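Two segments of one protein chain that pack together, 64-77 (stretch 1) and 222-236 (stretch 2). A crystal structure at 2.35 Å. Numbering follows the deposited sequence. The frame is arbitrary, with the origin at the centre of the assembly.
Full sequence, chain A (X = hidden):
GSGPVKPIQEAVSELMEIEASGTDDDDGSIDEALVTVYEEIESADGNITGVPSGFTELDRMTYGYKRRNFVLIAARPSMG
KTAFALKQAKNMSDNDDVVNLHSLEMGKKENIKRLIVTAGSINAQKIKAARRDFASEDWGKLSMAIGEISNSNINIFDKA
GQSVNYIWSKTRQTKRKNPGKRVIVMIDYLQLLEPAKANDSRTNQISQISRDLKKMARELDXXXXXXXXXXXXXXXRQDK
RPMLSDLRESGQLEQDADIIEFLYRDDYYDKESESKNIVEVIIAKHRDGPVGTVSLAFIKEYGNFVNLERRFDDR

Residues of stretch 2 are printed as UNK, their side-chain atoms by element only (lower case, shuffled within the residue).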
# COMPACT_ATOMS: atom_id res chain seq x y z
N GLY A 64 9.36 9.22 3.43
CA GLY A 64 9.47 7.87 2.88
C GLY A 64 9.17 6.81 3.92
O GLY A 64 9.21 7.08 5.14
N TYR A 65 8.86 5.60 3.46
CA TYR A 65 8.63 4.48 4.35
C TYR A 65 9.96 3.94 4.81
O TYR A 65 10.89 3.81 4.04
CB TYR A 65 7.82 3.36 3.67
CG TYR A 65 6.43 3.79 3.24
CD1 TYR A 65 5.56 4.44 4.12
CD2 TYR A 65 5.99 3.54 1.94
CE1 TYR A 65 4.29 4.83 3.72
CE2 TYR A 65 4.72 3.93 1.52
CZ TYR A 65 3.87 4.57 2.42
OH TYR A 65 2.61 4.95 1.99
N LYS A 66 10.05 3.64 6.10
CA LYS A 66 11.29 3.17 6.70
C LYS A 66 11.30 1.65 6.76
O LYS A 66 10.28 1.03 7.02
CB LYS A 66 11.47 3.72 8.13
CG LYS A 66 11.20 5.23 8.31
CD LYS A 66 12.08 6.12 7.42
CE LYS A 66 11.72 7.59 7.64
NZ LYS A 66 11.79 8.33 6.36
N ARG A 67 12.48 1.09 6.53
CA ARG A 67 12.75 -0.33 6.71
C ARG A 67 12.02 -1.03 7.88
O ARG A 67 11.85 -2.24 7.87
CB ARG A 67 14.26 -0.54 6.83
CG ARG A 67 15.08 -0.00 5.66
CD ARG A 67 15.70 -1.13 4.84
NE ARG A 67 16.84 -0.67 4.04
CZ ARG A 67 17.74 -1.47 3.44
NH1 ARG A 67 17.65 -2.80 3.55
NH2 ARG A 67 18.73 -0.93 2.73
N ARG A 68 11.57 -0.32 8.90
CA ARG A 68 10.84 -1.02 9.96
C ARG A 68 9.30 -0.86 9.94
O ARG A 68 8.58 -1.54 10.69
CB ARG A 68 11.44 -0.62 11.33
CG ARG A 68 10.90 0.67 11.95
CD ARG A 68 10.01 0.38 13.17
NE ARG A 68 9.34 1.59 13.63
CZ ARG A 68 8.51 1.68 14.67
NH1 ARG A 68 8.21 0.63 15.41
NH2 ARG A 68 7.98 2.86 14.98
N ASN A 69 8.81 0.02 9.08
CA ASN A 69 7.41 0.47 9.13
C ASN A 69 6.38 -0.61 8.81
O ASN A 69 6.56 -1.44 7.93
CB ASN A 69 7.17 1.68 8.21
CG ASN A 69 7.95 2.91 8.62
OD1 ASN A 69 8.07 3.85 7.83
ND2 ASN A 69 8.48 2.93 9.85
N PHE A 70 5.30 -0.56 9.57
CA PHE A 70 4.12 -1.34 9.28
C PHE A 70 3.04 -0.31 8.95
O PHE A 70 2.56 0.41 9.83
CB PHE A 70 3.76 -2.20 10.49
CG PHE A 70 2.50 -2.98 10.33
CD1 PHE A 70 2.13 -3.50 9.09
CD2 PHE A 70 1.69 -3.22 11.43
CE1 PHE A 70 0.97 -4.22 8.95
CE2 PHE A 70 0.51 -3.95 11.29
CZ PHE A 70 0.16 -4.45 10.05
N VAL A 71 2.71 -0.22 7.67
CA VAL A 71 1.72 0.75 7.22
C VAL A 71 0.43 0.10 6.75
O VAL A 71 0.42 -0.94 6.09
CB VAL A 71 2.30 1.86 6.26
CG1 VAL A 71 3.69 1.54 5.83
CG2 VAL A 71 1.41 2.12 5.06
N LEU A 72 -0.66 0.73 7.16
CA LEU A 72 -2.00 0.29 6.91
C LEU A 72 -2.72 1.26 5.97
O LEU A 72 -2.69 2.47 6.16
CB LEU A 72 -2.73 0.18 8.25
CG LEU A 72 -3.92 -0.77 8.29
CD1 LEU A 72 -3.41 -2.23 8.33
CD2 LEU A 72 -4.77 -0.45 9.49
N ILE A 73 -3.32 0.72 4.92
CA ILE A 73 -4.16 1.47 4.00
C ILE A 73 -5.54 0.88 4.16
O ILE A 73 -5.83 -0.21 3.67
CB ILE A 73 -3.69 1.36 2.51
CG1 ILE A 73 -2.27 1.92 2.35
CG2 ILE A 73 -4.63 2.14 1.61
CD1 ILE A 73 -1.63 1.62 1.03
N ALA A 74 -6.38 1.61 4.88
CA ALA A 74 -7.73 1.19 5.14
C ALA A 74 -8.78 2.11 4.48
O ALA A 74 -8.63 3.33 4.43
CB ALA A 74 -7.97 1.05 6.63
N ALA A 75 -9.83 1.52 3.95
CA ALA A 75 -10.89 2.30 3.32
C ALA A 75 -12.11 1.43 3.14
O ALA A 75 -12.00 0.22 3.01
CB ALA A 75 -10.44 2.84 1.95
N ARG A 76 -13.27 2.08 3.13
CA ARG A 76 -14.51 1.48 2.69
C ARG A 76 -14.42 1.10 1.20
O ARG A 76 -13.48 1.53 0.51
CB ARG A 76 -15.66 2.46 2.96
CG ARG A 76 -15.92 2.71 4.44
CD ARG A 76 -16.55 1.49 5.12
NE ARG A 76 -17.75 1.05 4.43
CZ ARG A 76 -18.14 -0.22 4.31
NH1 ARG A 76 -17.44 -1.22 4.85
NH2 ARG A 76 -19.24 -0.49 3.62
N PRO A 77 -15.34 0.24 0.71
CA PRO A 77 -15.34 -0.06 -0.72
C PRO A 77 -15.50 1.18 -1.61
O PRO A 77 -16.19 2.14 -1.22
CB PRO A 77 -16.55 -0.98 -0.89
CG PRO A 77 -16.81 -1.54 0.46
CD PRO A 77 -16.40 -0.49 1.43
N UNK A 222 11.90 -5.05 6.66
CA UNK A 222 11.14 -4.65 5.46
C UNK A 222 10.02 -3.66 5.77
O UNK A 222 9.59 -3.53 6.92
c UNK A 222 9.61 -6.72 5.59
c UNK A 222 11.69 -6.74 4.11
c UNK A 222 10.56 -5.89 4.70
N UNK A 223 9.55 -2.96 4.74
CA UNK A 223 8.29 -2.22 4.83
C UNK A 223 7.13 -3.19 4.60
O UNK A 223 7.10 -3.88 3.59
c UNK A 223 8.20 -1.06 3.83
c UNK A 223 9.44 -0.16 3.94
c UNK A 223 6.91 -0.24 4.06
N UNK A 224 6.21 -3.27 5.54
CA UNK A 224 4.96 -4.02 5.34
C UNK A 224 3.84 -3.02 5.14
O UNK A 224 3.69 -2.09 5.93
c UNK A 224 3.35 -5.70 6.27
c UNK A 224 4.66 -4.97 6.50
c UNK A 224 5.81 -5.97 6.65
N UNK A 225 3.11 -3.18 4.04
CA UNK A 225 1.94 -2.38 3.71
C UNK A 225 0.72 -3.30 3.60
O UNK A 225 0.57 -4.06 2.63
c UNK A 225 0.88 -0.73 2.16
c UNK A 225 3.31 -0.58 2.54
c UNK A 225 2.12 -1.54 2.42
c UNK A 225 3.69 0.11 1.25
N UNK A 226 -0.14 -3.25 4.61
CA UNK A 226 -1.36 -4.02 4.61
C UNK A 226 -2.59 -3.15 4.31
O UNK A 226 -2.84 -2.12 4.97
c UNK A 226 -1.52 -4.78 5.93
N UNK A 227 -3.34 -3.57 3.29
CA UNK A 227 -4.66 -3.07 3.01
C UNK A 227 -5.64 -3.67 4.02
O UNK A 227 -5.49 -4.82 4.42
c UNK A 227 -4.70 -2.44 0.46
c UNK A 227 -3.20 -2.22 0.41
c UNK A 227 -5.20 -2.91 -0.91
c UNK A 227 -5.08 -3.42 1.57
N UNK A 228 -6.63 -2.87 4.41
CA UNK A 228 -7.57 -3.26 5.44
C UNK A 228 -8.95 -2.70 5.13
O UNK A 228 -9.09 -1.55 4.69
c UNK A 228 -7.10 -2.78 6.81
o UNK A 228 -8.14 -2.92 7.77
N UNK A 229 -9.96 -3.51 5.40
CA UNK A 229 -11.33 -3.09 5.22
C UNK A 229 -11.70 -2.25 6.42
O UNK A 229 -10.89 -2.11 7.34
n UNK A 229 -12.99 -7.46 7.02
o UNK A 229 -13.51 -6.84 4.94
c UNK A 229 -13.04 -6.57 6.04
c UNK A 229 -12.48 -5.16 6.35
c UNK A 229 -12.24 -4.33 5.08
N UNK A 230 -12.88 -1.65 6.40
CA UNK A 230 -13.39 -0.86 7.54
C UNK A 230 -14.83 -1.22 7.81
O UNK A 230 -15.52 -1.76 6.93
c UNK A 230 -11.78 2.59 6.84
c UNK A 230 -11.48 1.30 8.92
c UNK A 230 -13.26 0.65 7.29
c UNK A 230 -11.86 1.23 7.47
N UNK A 231 -15.27 -0.92 9.03
CA UNK A 231 -16.64 -1.16 9.49
C UNK A 231 -17.68 -0.48 8.59
O UNK A 231 -17.47 0.66 8.15
o UNK A 231 -18.07 -0.89 11.44
c UNK A 231 -16.78 -0.64 10.92
N UNK A 232 -18.79 -1.15 8.31
CA UNK A 232 -19.83 -0.55 7.46
C UNK A 232 -20.61 0.53 8.21
O UNK A 232 -21.45 1.22 7.64
c UNK A 232 -23.52 -3.56 4.74
n UNK A 232 -22.52 -3.23 5.55
n UNK A 232 -24.61 -4.16 5.20
c UNK A 232 -22.47 -3.48 7.01
c UNK A 232 -21.68 -2.37 7.78
c UNK A 232 -20.75 -1.61 6.83
n UNK A 232 -23.44 -3.30 3.43
N UNK A 233 -20.25 0.68 9.48
CA UNK A 233 -20.80 1.68 10.36
C UNK A 233 -20.30 3.07 10.03
O UNK A 233 -20.90 4.07 10.44
c UNK A 233 -21.59 1.55 12.76
n UNK A 233 -22.26 0.85 14.98
c UNK A 233 -20.44 1.33 11.80
o UNK A 233 -20.06 1.25 14.62
c UNK A 233 -21.24 1.20 14.20
N UNK A 234 -19.20 3.13 9.29
CA UNK A 234 -18.69 4.39 8.75
C UNK A 234 -19.81 5.11 8.01
O UNK A 234 -19.94 6.33 8.08
c UNK A 234 -17.06 5.42 7.08
c UNK A 234 -16.31 3.54 8.54
c UNK A 234 -17.48 4.14 7.79
N UNK A 235 -20.63 4.32 7.32
CA UNK A 235 -21.59 4.84 6.37
C UNK A 235 -22.93 5.25 6.98
O UNK A 235 -23.67 6.05 6.39
o UNK A 235 -19.47 2.79 2.42
o UNK A 235 -21.62 2.47 2.77
c UNK A 235 -21.74 3.88 5.18
c UNK A 235 -20.51 2.93 3.11
c UNK A 235 -20.41 3.73 4.40
N UNK A 236 -23.23 4.73 8.17
CA UNK A 236 -24.37 5.25 8.95
C UNK A 236 -23.94 6.33 9.94
O UNK A 236 -24.39 6.38 11.09
c UNK A 236 -25.18 4.13 9.63
c UNK A 236 -26.59 4.56 10.13
o UNK A 236 -28.27 4.99 8.43
c UNK A 236 -27.38 5.46 9.14
n UNK A 236 -27.05 6.76 9.10

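Position 222 has three side-chain carbons, one carrying the other two. CB points away from stretch 1. The fork at the first carbon makes it Val-222. Its O lies 2.8 Å from Arg-67 O, but two acceptors cannot bond.

Position 223 has the same three-carbon fork. One branch packs against Tyr-65, and another carbon approaches the carbonyl of Lys-66. This is Val-223. Its CG1 is 3.7 Å from Tyr-65 CB, and its CG2 is 3.4 Å from Lys-66 O.

Position 224 again has one carbon carrying two, beside the Phe-70 ring. It is Val-224, with CG1 3.8 Å from Phe-70 CD1. The backbone pairing begins here: Val-224 N donates to Asn-69 O at 3.0 Å, and Val-71 N donates to Val-224 O at 2.7 Å.

Position 225 has four carbons, forked at the first, with one arm two carbons long. That is Ile-225. Its CG2 is 3.6 Å from Ile-73 CD1, and its CD1 reaches Tyr-65 CE2 at 4.0 Å.

Position 226 has a single carbon, so it is Ala-226. Its CB sits at the edge of the Phe-70 ring, 4.0 Å from Phe-70 CE1, and equally far from Leu-72 CD1. Ala-226 N donates to Val-71 O at 2.8 Å; Ala-226 O accepts from Ile-73 N at 2.9 Å.

Position 227 has four carbons, forked at the second. It is Leu-227, on the same sheet face as Ile-73; its CD1 is 4.2 Å from Ile-73 CB.

Position 228 has one carbon and then one oxygen, the mark of Ser-228. Its CB is 3.9 Å from Ala-74 CB. The hydroxyl turns to its own stretch, where Ser-228 OG donates to the backbone O of 229 at 2.9 Å.

Position 229 has three carbons, the third carrying one oxygen and one nitrogen. This exposed amide is Gln-229, with CB pointing away.

Position 230 has four carbons, forked at the second, and CB points toward stretch 1. It is Leu-230. Its CG is 4.0 Å from Ala-74 CB.

Position 231 has one carbon and one oxygen: Ser-231. CB points away, but its backbone O is 3.3 Å from Arg-76 CD.

Position 232 has three carbons, a nitrogen, and a carbon with two more nitrogens: Arg-232. Its CA lies over one face of the Arg-76 guanidinium.

Position 233 has three carbons, the third carrying one oxygen and one nitrogen. It is Gln-233, without contact.

Position 234 has a three-carbon fork near Arg-76. It is Val-234, with CB 3.9 Å from Arg-76 CD.

Position 235 has three carbons, the third carrying two oxygens: Glu-235. Its OE2 forms a salt bridge with Arg-76 NE at 3.2 Å.

Position 236 has three carbons, the third carrying one oxygen and one nitrogen, and is out of reach of stretch 1: Gln-236.

The contact joins two parallel strands by alternating backbone hydrogen bonds, with apolar side chains packing on both sheet faces. Beyond the strands, Arg-76 continues it, and its NH1 also donates to Leu-230 O at 2.9 Å.

Stretch 2 (222-236) VVVIALSQLSRQVEQ
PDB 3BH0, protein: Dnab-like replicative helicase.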